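Long-range contact in translation initiation factor eIF2B, subunit delta (Archaeoglobus fulgidus, PDB 1T5O), which probably catalyses the interconversion of methylthioribose-1-phosphate and methylthioribulose-1-phosphate in methionine biosynthesis: residues G46-I58 against N93-A105. Numbering follows the deposited sequence.
Sequences GAPALEAAGAYGI and NLFVGIERALNAA
G54 and G97 meet at the centre, where helical segments 47-58 and 93-105 run side by side, their axes 6.6 Å apart and crossing at -31°. A CB on G97 would collide with E51 O, and one on G54 with L94 O. Two glycines therefore let the backbones touch. G97 CA gives a CA-H...O contact to E51 O at 3.3 Å, and similar contacts join L94 to L50 and E51 to N93. I98 reaches back so that its CD1 presses on G54 CA at 3.3 Å, a tight fit. L94 CD1 lies against the same CA from the N-terminal side. Further along, the CB of A101 packs on A55 and on I58 CB, the latter at 3.6 Å. Here A81 of helix 70-85 covers I58 and I98. At the N-terminal end of this pairing A47 CB meets N93 ND2 at 3.1 Å; A47 is predicted to bind substrate.

The polar edge centres on E51. Its CG stands anti to the backbone N (chi1 -173°), and the extended chain lies as a knob among N93, V96, G97 and R100. OE2 touches V96 CG1 and makes a long salt bridge to R100 NH2 at 3.9 Å. OE1 accepts from a water that also donates to N93 OD1. With an alanine in place of E51, the knob and its carboxylate are gone; a gap would probably open beside V96 and G97, and R100, without this distant charge partner, is likely to turn more freely.

The helices are thus joined mainly by van der Waals and CA-H...O contacts, while one long salt bridge and a single bridging water add weaker polar links at one edge.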
loop_
_atom_site.group_PDB
_atom_site.type_symbol
_atom_site.label_atom_id
_atom_site.label_comp_id
_atom_site.label_asym_id
_atom_site.label_seq_id
_atom_site.Cartn_x
_atom_site.Cartn_y
_atom_site.Cartn_z
ATOM N N GLY A 46 19.885 -7.171 1.943
ATOM C CA GLY A 46 20.258 -6.461 3.151
ATOM C C GLY A 46 21.742 -6.171 3.019
ATOM O O GLY A 46 22.513 -7.058 2.642
ATOM N N ALA A 47 22.146 -4.936 3.301
ATOM C CA ALA A 47 23.549 -4.536 3.186
ATOM C C ALA A 47 24.555 -5.520 3.803
ATOM O O ALA A 47 25.452 -6.009 3.109
ATOM C CB ALA A 47 23.748 -3.136 3.781
ATOM N N PRO A 48 24.430 -5.820 5.107
ATOM C CA PRO A 48 25.362 -6.754 5.754
ATOM C C PRO A 48 25.352 -8.137 5.113
ATOM O O PRO A 48 26.388 -8.769 4.971
ATOM C CB PRO A 48 24.864 -6.793 7.195
ATOM C CG PRO A 48 24.210 -5.456 7.351
ATOM C CD PRO A 48 23.452 -5.319 6.085
ATOM N N ALA A 49 24.167 -8.605 4.738
ATOM C CA ALA A 49 24.035 -9.909 4.113
ATOM C C ALA A 49 24.822 -9.905 2.810
ATOM O O ALA A 49 25.518 -10.874 2.474
ATOM C CB ALA A 49 22.570 -10.208 3.841
ATOM N N LEU A 50 24.734 -8.789 2.086
ATOM C CA LEU A 50 25.425 -8.667 0.813
ATOM C C LEU A 50 26.914 -8.512 0.997
ATOM O O LEU A 50 27.695 -8.885 0.113
ATOM C CB LEU A 50 24.879 -7.488 0.011
ATOM C CG LEU A 50 23.515 -7.769 -0.604
ATOM C CD1 LEU A 50 23.023 -6.513 -1.314
ATOM C CD2 LEU A 50 23.614 -8.946 -1.595
ATOM N N GLU A 51 27.314 -7.934 2.128
ATOM C CA GLU A 51 28.730 -7.768 2.386
ATOM C C GLU A 51 29.292 -9.156 2.643
ATOM O O GLU A 51 30.340 -9.524 2.116
ATOM C CB GLU A 51 28.989 -6.889 3.614
ATOM C CG GLU A 51 30.476 -6.589 3.783
ATOM C CD GLU A 51 30.811 -6.043 5.146
ATOM O OE1 GLU A 51 29.912 -6.016 6.003
ATOM O OE2 GLU A 51 31.974 -5.655 5.372
ATOM N N ALA A 52 28.578 -9.918 3.468
ATOM C CA ALA A 52 28.991 -11.273 3.789
ATOM C C ALA A 52 28.958 -12.131 2.517
ATOM O O ALA A 52 29.791 -13.028 2.340
ATOM C CB ALA A 52 28.067 -11.856 4.883
ATOM N N ALA A 53 28.006 -11.856 1.626
ATOM C CA ALA A 53 27.924 -12.604 0.372
ATOM C C ALA A 53 29.182 -12.332 -0.463
ATOM O O ALA A 53 29.777 -13.250 -1.041
ATOM C CB ALA A 53 26.679 -12.201 -0.418
ATOM N N GLY A 54 29.576 -11.060 -0.530
ATOM C CA GLY A 54 30.767 -10.690 -1.271
ATOM C C GLY A 54 32.007 -11.405 -0.751
ATOM O O GLY A 54 32.783 -11.947 -1.536
ATOM N N ALA A 55 32.190 -11.407 0.570
ATOM C CA ALA A 55 33.347 -12.057 1.198
ATOM C C ALA A 55 33.323 -13.575 1.066
ATOM O O ALA A 55 34.337 -14.184 0.744
ATOM C CB ALA A 55 33.439 -11.668 2.676
ATOM N N TYR A 56 32.179 -14.195 1.336
ATOM C CA TYR A 56 32.103 -15.648 1.212
ATOM C C TYR A 56 32.276 -16.003 -0.256
ATOM O O TYR A 56 32.725 -17.103 -0.584
ATOM C CB TYR A 56 30.761 -16.184 1.710
ATOM C CG TYR A 56 30.642 -16.235 3.218
ATOM C CD1 TYR A 56 31.623 -16.855 3.999
ATOM C CD2 TYR A 56 29.525 -15.717 3.862
ATOM C CE1 TYR A 56 31.482 -16.958 5.392
ATOM C CE2 TYR A 56 29.368 -15.815 5.242
ATOM C CZ TYR A 56 30.340 -16.432 6.000
ATOM O OH TYR A 56 30.171 -16.524 7.363
ATOM N N GLY A 57 31.914 -15.060 -1.131
ATOM C CA GLY A 57 32.044 -15.289 -2.559
ATOM C C GLY A 57 33.487 -15.599 -2.916
ATOM O O GLY A 57 33.754 -16.529 -3.674
ATOM N N ILE A 58 34.410 -14.810 -2.360
ATOM C CA ILE A 58 35.848 -14.971 -2.589
ATOM C C ILE A 58 36.338 -16.290 -1.985
ATOM O O ILE A 58 37.165 -16.976 -2.583
ATOM C CB ILE A 58 36.645 -13.777 -1.966
ATOM C CG1 ILE A 58 36.203 -12.453 -2.609
ATOM C CG2 ILE A 58 38.155 -14.005 -2.090
ATOM C CD1 ILE A 58 36.258 -12.412 -4.152
ATOM N N ASN A 93 28.318 -2.261 -0.077
ATOM C CA ASN A 93 28.571 -3.361 0.853
ATOM C C ASN A 93 29.068 -4.613 0.169
ATOM O O ASN A 93 29.955 -5.305 0.668
ATOM C CB ASN A 93 27.301 -3.630 1.643
ATOM C CG ASN A 93 26.939 -2.458 2.511
ATOM O OD1 ASN A 93 27.571 -2.229 3.534
ATOM N ND2 ASN A 93 25.944 -1.678 2.085
ATOM N N LEU A 94 28.486 -4.910 -0.975
ATOM C CA LEU A 94 28.913 -6.058 -1.746
ATOM C C LEU A 94 30.366 -5.791 -2.151
ATOM O O LEU A 94 31.206 -6.698 -2.132
ATOM C CB LEU A 94 28.032 -6.190 -2.982
ATOM C CG LEU A 94 28.515 -7.087 -4.110
ATOM C CD1 LEU A 94 28.899 -8.462 -3.574
ATOM C CD2 LEU A 94 27.395 -7.193 -5.134
ATOM N N PHE A 95 30.655 -4.539 -2.512
ATOM C CA PHE A 95 32.000 -4.137 -2.906
ATOM C C PHE A 95 32.964 -4.287 -1.735
ATOM O O PHE A 95 34.074 -4.791 -1.895
ATOM C CB PHE A 95 32.021 -2.670 -3.369
ATOM C CG PHE A 95 33.404 -2.138 -3.646
ATOM C CD1 PHE A 95 33.981 -2.281 -4.898
ATOM C CD2 PHE A 95 34.144 -1.524 -2.635
ATOM C CE1 PHE A 95 35.290 -1.817 -5.148
ATOM C CE2 PHE A 95 35.439 -1.062 -2.860
ATOM C CZ PHE A 95 36.018 -1.206 -4.117
ATOM N N VAL A 96 32.546 -3.838 -0.560
ATOM C CA VAL A 96 33.398 -3.919 0.615
ATOM C C VAL A 96 33.743 -5.372 0.947
ATOM O O VAL A 96 34.906 -5.697 1.219
ATOM C CB VAL A 96 32.720 -3.223 1.822
ATOM C CG1 VAL A 96 33.336 -3.686 3.148
ATOM C CG2 VAL A 96 32.878 -1.723 1.674
ATOM N N GLY A 97 32.728 -6.237 0.917
ATOM C CA GLY A 97 32.942 -7.642 1.210
ATOM C C GLY A 97 33.922 -8.274 0.242
ATOM O O GLY A 97 34.852 -8.965 0.651
ATOM N N ILE A 98 33.705 -8.025 -1.047
ATOM C CA ILE A 98 34.572 -8.538 -2.108
ATOM C C ILE A 98 36.022 -8.098 -1.909
ATOM O O ILE A 98 36.924 -8.934 -1.814
ATOM C CB ILE A 98 34.143 -8.015 -3.497
ATOM C CG1 ILE A 98 32.741 -8.522 -3.861
ATOM C CG2 ILE A 98 35.196 -8.401 -4.536
ATOM C CD1 ILE A 98 32.629 -10.004 -3.900
ATOM N N GLU A 99 36.239 -6.783 -1.839
ATOM C CA GLU A 99 37.589 -6.255 -1.695
ATOM C C GLU A 99 38.294 -6.627 -0.394
ATOM O O GLU A 99 39.509 -6.810 -0.377
ATOM C CB GLU A 99 37.609 -4.726 -1.940
ATOM C CG GLU A 99 37.709 -3.753 -0.730
ATOM C CD GLU A 99 39.045 -3.779 0.050
ATOM O OE1 GLU A 99 40.156 -3.752 -0.548
ATOM O OE2 GLU A 99 38.981 -3.797 1.294
ATOM N N ARG A 100 37.552 -6.758 0.698
ATOM C CA ARG A 100 38.206 -7.115 1.950
ATOM C C ARG A 100 38.650 -8.565 1.990
ATOM O O ARG A 100 39.705 -8.889 2.544
ATOM C CB ARG A 100 37.298 -6.812 3.128
ATOM C CG ARG A 100 37.339 -5.353 3.508
ATOM C CD ARG A 100 37.530 -5.236 4.998
ATOM N NE ARG A 100 36.295 -4.829 5.630
ATOM C CZ ARG A 100 36.141 -4.675 6.939
ATOM N NH1 ARG A 100 37.152 -4.910 7.770
ATOM N NH2 ARG A 100 34.974 -4.258 7.403
ATOM N N ALA A 101 37.844 -9.428 1.386
ATOM C CA ALA A 101 38.134 -10.851 1.334
ATOM C C ALA A 101 39.276 -11.103 0.350
ATOM O O ALA A 101 40.174 -11.894 0.629
ATOM C CB ALA A 101 36.872 -11.628 0.921
ATOM N N LEU A 102 39.242 -10.414 -0.788
ATOM C CA LEU A 102 40.275 -10.557 -1.814
ATOM C C LEU A 102 41.620 -10.079 -1.287
ATOM O O LEU A 102 42.632 -10.771 -1.410
ATOM C CB LEU A 102 39.915 -9.740 -3.056
ATOM C CG LEU A 102 40.895 -9.866 -4.241
ATOM C CD1 LEU A 102 40.963 -11.326 -4.685
ATOM C CD2 LEU A 102 40.446 -8.979 -5.397
ATOM N N ASN A 103 41.613 -8.878 -0.715
ATOM C CA ASN A 103 42.807 -8.256 -0.150
ATOM C C ASN A 103 43.466 -9.219 0.829
ATOM O O ASN A 103 44.682 -9.384 0.819
ATOM C CB ASN A 103 42.418 -6.931 0.558
ATOM C CG ASN A 103 43.615 -6.212 1.209
ATOM O OD1 ASN A 103 43.775 -6.223 2.438
ATOM N ND2 ASN A 103 44.450 -5.588 0.389
ATOM N N ALA A 104 42.665 -9.868 1.666
ATOM C CA ALA A 104 43.205 -10.801 2.659
ATOM C C ALA A 104 43.735 -12.101 2.062
ATOM O O ALA A 104 44.818 -12.587 2.435
ATOM C CB ALA A 104 42.143 -11.124 3.715
ATOM N N ALA A 105 42.960 -12.673 1.152
ATOM C CA ALA A 105 43.342 -13.937 0.534
ATOM C C ALA A 105 44.642 -13.798 -0.257
ATOM O O ALA A 105 45.526 -14.645 -0.162
ATOM C CB ALA A 105 42.211 -14.436 -0.377
HETATM O O HOH W 1 27.254 -4.275 6.035
#